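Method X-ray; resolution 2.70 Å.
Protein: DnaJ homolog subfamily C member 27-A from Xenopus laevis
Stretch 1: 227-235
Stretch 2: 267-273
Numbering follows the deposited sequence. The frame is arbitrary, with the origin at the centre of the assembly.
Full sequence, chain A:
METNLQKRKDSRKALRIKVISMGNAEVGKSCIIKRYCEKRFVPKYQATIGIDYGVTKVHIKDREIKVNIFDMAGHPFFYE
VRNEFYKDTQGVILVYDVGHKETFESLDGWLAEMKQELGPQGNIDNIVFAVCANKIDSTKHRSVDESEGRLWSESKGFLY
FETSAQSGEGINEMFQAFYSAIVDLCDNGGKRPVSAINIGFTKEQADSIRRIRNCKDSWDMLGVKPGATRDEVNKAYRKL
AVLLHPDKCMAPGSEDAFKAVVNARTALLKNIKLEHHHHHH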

# COMPACT_ATOMS: atom_id res chain seq x y z
N GLY A 227 -23.29 -21.10 -16.30
CA GLY A 227 -23.29 -20.26 -17.47
C GLY A 227 -22.53 -18.97 -17.31
O GLY A 227 -22.86 -17.98 -17.97
N ALA A 228 -21.51 -18.95 -16.46
CA ALA A 228 -20.74 -17.75 -16.15
C ALA A 228 -19.51 -17.74 -17.05
O ALA A 228 -18.91 -18.79 -17.30
CB ALA A 228 -20.34 -17.73 -14.68
N THR A 229 -19.19 -16.57 -17.61
CA THR A 229 -17.90 -16.38 -18.27
C THR A 229 -16.75 -16.95 -17.44
O THR A 229 -16.77 -16.92 -16.21
CB THR A 229 -17.61 -14.90 -18.55
OG1 THR A 229 -16.94 -14.32 -17.42
CG2 THR A 229 -18.87 -14.14 -18.84
N ARG A 230 -15.73 -17.44 -18.14
CA ARG A 230 -14.41 -17.59 -17.54
C ARG A 230 -13.98 -16.32 -16.82
O ARG A 230 -13.37 -16.38 -15.75
CB ARG A 230 -13.36 -17.98 -18.60
CG ARG A 230 -11.95 -17.45 -18.32
CD ARG A 230 -10.84 -18.39 -18.82
NE ARG A 230 -10.97 -18.70 -20.24
CZ ARG A 230 -10.41 -18.00 -21.23
NH1 ARG A 230 -9.66 -16.94 -20.95
NH2 ARG A 230 -10.60 -18.36 -22.49
N ASP A 231 -14.29 -15.15 -17.38
CA ASP A 231 -13.84 -13.93 -16.73
C ASP A 231 -14.59 -13.68 -15.43
O ASP A 231 -14.04 -13.08 -14.50
CB ASP A 231 -13.97 -12.73 -17.68
CG ASP A 231 -13.15 -11.53 -17.22
OD1 ASP A 231 -12.08 -11.73 -16.61
OD2 ASP A 231 -13.60 -10.39 -17.44
N GLU A 232 -15.84 -14.15 -15.34
CA GLU A 232 -16.57 -13.99 -14.09
C GLU A 232 -16.09 -14.95 -13.02
O GLU A 232 -15.97 -14.56 -11.86
CB GLU A 232 -18.07 -14.15 -14.32
CG GLU A 232 -18.64 -13.04 -15.14
CD GLU A 232 -19.91 -13.43 -15.82
OE1 GLU A 232 -20.30 -14.61 -15.73
OE2 GLU A 232 -20.51 -12.55 -16.48
N VAL A 233 -15.79 -16.20 -13.38
CA VAL A 233 -15.31 -17.09 -12.33
C VAL A 233 -13.90 -16.68 -11.92
O VAL A 233 -13.54 -16.77 -10.74
CB VAL A 233 -15.37 -18.57 -12.75
CG1 VAL A 233 -16.67 -18.91 -13.46
CG2 VAL A 233 -14.25 -18.88 -13.59
N ASN A 234 -13.13 -16.13 -12.85
CA ASN A 234 -11.84 -15.54 -12.46
C ASN A 234 -12.03 -14.44 -11.44
O ASN A 234 -11.31 -14.39 -10.45
CB ASN A 234 -11.10 -15.01 -13.68
CG ASN A 234 -10.33 -16.09 -14.38
OD1 ASN A 234 -10.11 -17.18 -13.82
ND2 ASN A 234 -9.93 -15.82 -15.61
N LYS A 235 -13.00 -13.55 -11.67
CA LYS A 235 -13.08 -12.40 -10.79
C LYS A 235 -13.77 -12.73 -9.47
O LYS A 235 -13.41 -12.17 -8.43
CB LYS A 235 -13.80 -11.24 -11.48
CG LYS A 235 -13.14 -10.71 -12.77
CD LYS A 235 -11.65 -10.24 -12.66
CE LYS A 235 -11.17 -9.76 -11.27
NZ LYS A 235 -9.78 -9.23 -11.30
N ALA A 267 -12.73 -26.54 -11.37
CA ALA A 267 -13.86 -27.36 -11.79
C ALA A 267 -14.72 -26.61 -12.80
O ALA A 267 -15.08 -27.15 -13.85
CB ALA A 267 -14.69 -27.77 -10.58
N LEU A 268 -15.02 -25.34 -12.51
CA LEU A 268 -15.81 -24.55 -13.44
C LEU A 268 -15.05 -24.28 -14.74
O LEU A 268 -15.58 -24.49 -15.84
CB LEU A 268 -16.22 -23.24 -12.78
CG LEU A 268 -17.00 -23.38 -11.48
CD1 LEU A 268 -17.27 -22.01 -10.93
CD2 LEU A 268 -18.31 -24.17 -11.66
N LEU A 269 -13.80 -23.80 -14.64
CA LEU A 269 -12.99 -23.53 -15.84
C LEU A 269 -12.82 -24.77 -16.70
O LEU A 269 -12.68 -24.66 -17.93
CB LEU A 269 -11.61 -23.00 -15.48
CG LEU A 269 -11.62 -21.55 -14.96
CD1 LEU A 269 -10.25 -20.98 -15.17
CD2 LEU A 269 -12.64 -20.77 -15.72
N LYS A 270 -12.81 -25.95 -16.10
CA LYS A 270 -12.66 -27.15 -16.91
C LYS A 270 -13.91 -27.42 -17.72
O LYS A 270 -13.83 -27.75 -18.91
CB LYS A 270 -12.33 -28.34 -16.01
CG LYS A 270 -12.43 -29.70 -16.71
CD LYS A 270 -11.95 -30.83 -15.81
CE LYS A 270 -13.11 -31.50 -15.09
NZ LYS A 270 -12.69 -32.79 -14.46
N ASN A 271 -15.08 -27.23 -17.11
CA ASN A 271 -16.32 -27.58 -17.81
C ASN A 271 -16.72 -26.50 -18.80
O ASN A 271 -17.25 -26.83 -19.86
CB ASN A 271 -17.42 -27.86 -16.79
CG ASN A 271 -17.13 -29.13 -16.00
OD1 ASN A 271 -16.83 -29.08 -14.80
ND2 ASN A 271 -17.18 -30.28 -16.67
N ILE A 272 -16.43 -25.24 -18.47
CA ILE A 272 -16.65 -24.14 -19.41
C ILE A 272 -15.91 -24.39 -20.71
O ILE A 272 -16.49 -24.31 -21.80
CB ILE A 272 -16.19 -22.81 -18.80
CG1 ILE A 272 -17.22 -22.25 -17.84
CG2 ILE A 272 -15.88 -21.82 -19.90
CD1 ILE A 272 -16.75 -20.94 -17.24
N LYS A 273 -14.61 -24.66 -20.62
CA LYS A 273 -13.86 -24.82 -21.85
C LYS A 273 -14.23 -26.13 -22.55
O LYS A 273 -14.16 -26.22 -23.77
CB LYS A 273 -12.37 -24.71 -21.56
CG LYS A 273 -11.61 -25.98 -21.70
CD LYS A 273 -10.13 -25.69 -21.73
CE LYS A 273 -9.70 -24.96 -22.98
NZ LYS A 273 -8.23 -25.13 -23.10

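Two helical segments from one chain lie side by side here, running in opposite directions. The axes of helix 230-235 and helix 267-273 make an angle of 177° and approach to 10.1 Å, a spacing that leaves room for side chains between the backbones. The closest backbone register pairs Arg230 with Leu269, whose CA atoms are 6.3 Å apart, while the CA atoms of Val233 and Leu268 stand 7.6 Å apart. No hydrogen bond crosses between the stretches. The contact is mainly apolar, and polar bonding serves instead to build each helix.

Stretch 2 opens with Ala267, which makes no contact with stretch 1. Its carbonyl accepts a backbone bond from further along the helix, Asn271 N to Ala267 O at 3.3 Å.

Leu268 is the first residue to engage. Its CA-to-CB bond points toward stretch 1, and its CD1 lies 4.0 Å from CG1 of Val233. Both residues are buried, and their hydrocarbon side chains suit a place where there is little water to satisfy a polar group.

Leu269 leaves its backbone sideways, but the end of its side chain comes nearer to the other helix, and it has the largest area covered of any residue in the pair of stretches. With chi1 m and chi2 t, it brings CD2 to 3.3 Å from CG2 of Val233, a tight approach for two methyl groups. The same CD2 is 4.1 Å from both CA and CB of Arg230, so the leucine packs against the base of the arginine, where that residue is aliphatic. Its other methyl, CD1, lies 4.0 Å from OD1 of Asn234. That is a contact without a hydrogen bond, since a methyl carbon offers no conventional donor; OD1 finds its bonding partner elsewhere in the structure.

Lys270 and Asn271 follow, both exposed and out of reach of stretch 1, as polar residues can be on a part of the helix turned from this contact.

One turn after Leu268, Ile272 again points toward stretch 1; its N donates to Leu268 O at 2.9 Å. Its extended chi2 (t) carries CD1 to the start of the other helix, 3.0 Å from Ala228 O, 3.8 Å from Arg230 N and 4.3 Å from CG1 of Val233. The approach to the carbonyl oxygen is close but is not a hydrogen bond.

The backbone that CD1 meets is organised by Thr229, the N-cap residue. Its OG1 accepts from Glu232 N at a very short 2.4 Å, supplementing the weak bond that Glu232 N makes to Thr229 O at 3.0 Å, in a first turn where amides lack the usual carbonyl partner four residues back in the helix. Glu232 replies weakly, its OE1 accepting from Thr229 N at 2.9 Å. Val233 N then bonds to Thr229 O at 3.1 Å, beginning the regular helical pattern and holding the valine whose two methyls meet Leu268, Leu269 and Ile272.

Lys273 closes the stretch, exposed and without contact to stretch 1.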